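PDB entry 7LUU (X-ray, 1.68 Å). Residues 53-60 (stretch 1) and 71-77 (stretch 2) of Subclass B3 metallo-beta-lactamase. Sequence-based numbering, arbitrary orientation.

Stretch 1, residues 53-60: KEWLAPLP
Stretch 2, residues 71-77: VGFAGLS

A helix that begins earlier in the chain ends at Trp55; Trp55 and the loop after it, starting with Leu56 (phi/psi -101/18), pack on the irregular segment 71-77, while Pro58 and Pro60, within the extended run from Ala57, point away; 448 Å² is buried, both sides summed. In register, Trp55 CA lies 4.0 Å from Gly75 CA, Leu56 CA 5.1 Å from Phe73 CA, and Ala57 CA 5.3 Å from Ala74 CA. Two backbone hydrogen bonds set this register: Gly75 N to Trp55 O (3.1 Å) and Ala74 N to Ala57 O (2.9 Å). Phe73, buried (phi/psi -133/178; chi1 -51°, chi2 -84°), covers the most surface. Its CB lies 3.2 Å from Trp55 O, and Leu56 CD2 sits over one ring face, 3.9 Å from the centroid, in a CH-pi contact reached with Leu56 in rotamer mt. Phe73 N bonds to Leu76 O (2.9 Å), closing a turn within stretch 2. Trp55 (chi1 -83°, chi2 -28°) packs its CB 3.6 Å from Leu76 CD1, while Leu76 CD2 lies over one indole face; Leu76 is also mt. Gly75 (phi/psi -109/-1) suits this close approach, since an ideal CB would lie 2.9 Å from Trp55 CA, a clash. Ala74 CB, pointing toward stretch 1, meets Ala57 CB at 3.8 Å; Leu59, mt, brings CD1 to 3.6 Å from Ala74 CA. Water 1 donates to Leu59 O and Gly72 O (both 2.8 Å), bridging carbonyls that cannot bond each other.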

# COMPACT_ATOMS: atom_id res chain seq x y z
N LYS A 53 17.57 -2.24 -6.28
CA LYS A 53 18.71 -1.63 -5.60
C LYS A 53 18.32 -0.31 -4.93
O LYS A 53 18.82 0.01 -3.85
CB LYS A 53 19.87 -1.41 -6.58
CG LYS A 53 20.40 -2.71 -7.11
CD LYS A 53 21.38 -2.49 -8.27
CE LYS A 53 21.92 -3.82 -8.77
NZ LYS A 53 22.80 -3.56 -9.97
N GLU A 54 17.44 0.46 -5.57
CA GLU A 54 16.90 1.67 -4.99
C GLU A 54 15.69 1.40 -4.09
O GLU A 54 15.62 1.93 -2.96
CB GLU A 54 16.47 2.66 -6.07
CG GLU A 54 17.58 3.08 -7.01
CD GLU A 54 17.60 4.57 -7.23
OE1 GLU A 54 18.65 5.16 -6.93
OE2 GLU A 54 16.56 5.14 -7.70
N TRP A 55 14.70 0.67 -4.61
CA TRP A 55 13.48 0.44 -3.85
C TRP A 55 13.77 -0.20 -2.50
O TRP A 55 13.13 0.14 -1.51
CB TRP A 55 12.53 -0.51 -4.59
CG TRP A 55 11.68 0.11 -5.63
CD1 TRP A 55 11.23 1.40 -5.69
CD2 TRP A 55 11.10 -0.58 -6.75
NE1 TRP A 55 10.40 1.55 -6.81
CE2 TRP A 55 10.33 0.35 -7.47
CE3 TRP A 55 11.19 -1.90 -7.22
CZ2 TRP A 55 9.62 -0.02 -8.64
CZ3 TRP A 55 10.52 -2.26 -8.41
CH2 TRP A 55 9.74 -1.32 -9.08
N LEU A 56 14.68 -1.18 -2.47
CA LEU A 56 14.89 -1.97 -1.27
C LEU A 56 16.14 -1.51 -0.50
O LEU A 56 16.63 -2.21 0.36
CB LEU A 56 15.02 -3.46 -1.62
CG LEU A 56 13.77 -4.01 -2.29
CD1 LEU A 56 13.94 -5.55 -2.49
CD2 LEU A 56 12.53 -3.77 -1.45
N ALA A 57 16.63 -0.29 -0.78
CA ALA A 57 17.76 0.17 0.02
C ALA A 57 17.38 0.14 1.51
O ALA A 57 16.27 0.53 1.89
CB ALA A 57 18.15 1.58 -0.43
N PRO A 58 18.25 -0.33 2.37
CA PRO A 58 17.83 -0.61 3.74
C PRO A 58 17.72 0.66 4.57
O PRO A 58 18.52 1.60 4.43
CB PRO A 58 18.95 -1.49 4.30
CG PRO A 58 20.19 -1.12 3.45
CD PRO A 58 19.62 -0.85 2.08
N LEU A 59 16.82 0.58 5.56
CA LEU A 59 16.67 1.60 6.61
C LEU A 59 16.46 0.88 7.93
O LEU A 59 15.77 -0.14 7.98
CB LEU A 59 15.46 2.50 6.33
CG LEU A 59 15.56 3.42 5.10
CD1 LEU A 59 14.23 4.17 4.92
CD2 LEU A 59 16.77 4.45 5.24
N PRO A 60 16.96 1.42 9.04
CA PRO A 60 16.62 0.82 10.30
C PRO A 60 15.13 0.92 10.54
O PRO A 60 14.51 1.96 10.27
CB PRO A 60 17.39 1.67 11.32
CG PRO A 60 17.48 3.08 10.65
CD PRO A 60 17.70 2.71 9.17
N VAL A 71 8.81 -0.77 8.90
CA VAL A 71 9.75 -1.90 8.74
C VAL A 71 10.11 -2.13 7.27
O VAL A 71 10.64 -3.17 6.90
CB VAL A 71 9.21 -3.20 9.35
CG1 VAL A 71 9.18 -3.06 10.89
CG2 VAL A 71 7.82 -3.59 8.77
N GLY A 72 9.84 -1.13 6.45
CA GLY A 72 10.12 -1.18 5.03
C GLY A 72 11.49 -0.62 4.64
O GLY A 72 12.51 -0.92 5.30
N PHE A 73 11.54 0.02 3.48
CA PHE A 73 12.81 0.32 2.79
C PHE A 73 12.81 1.78 2.34
O PHE A 73 11.80 2.47 2.45
CB PHE A 73 12.96 -0.59 1.57
CG PHE A 73 12.77 -2.03 1.93
CD1 PHE A 73 13.83 -2.74 2.45
CD2 PHE A 73 11.49 -2.64 1.91
CE1 PHE A 73 13.66 -4.06 2.84
CE2 PHE A 73 11.34 -3.95 2.34
CZ PHE A 73 12.40 -4.67 2.80
N ALA A 74 13.94 2.22 1.72
CA ALA A 74 14.01 3.62 1.33
C ALA A 74 12.96 3.96 0.31
O ALA A 74 12.42 5.07 0.31
CB ALA A 74 15.41 3.95 0.81
N GLY A 75 12.64 3.02 -0.57
CA GLY A 75 11.72 3.35 -1.67
C GLY A 75 10.32 2.71 -1.58
O GLY A 75 9.47 2.98 -2.46
N LEU A 76 10.06 1.90 -0.55
CA LEU A 76 8.76 1.20 -0.43
C LEU A 76 8.42 1.12 1.04
O LEU A 76 9.18 0.55 1.84
CB LEU A 76 8.88 -0.24 -1.04
CG LEU A 76 9.13 -0.31 -2.55
CD1 LEU A 76 9.49 -1.72 -2.99
CD2 LEU A 76 7.86 0.18 -3.27
N SER A 77 7.26 1.63 1.37
CA SER A 77 6.83 1.65 2.77
C SER A 77 6.18 0.32 3.14
O SER A 77 5.36 -0.21 2.40
CB SER A 77 5.80 2.76 3.01
OG SER A 77 6.40 4.03 2.69
O HOH W 1 12.93 -0.20 7.98
O HOH W 2 15.16 -1.94 5.52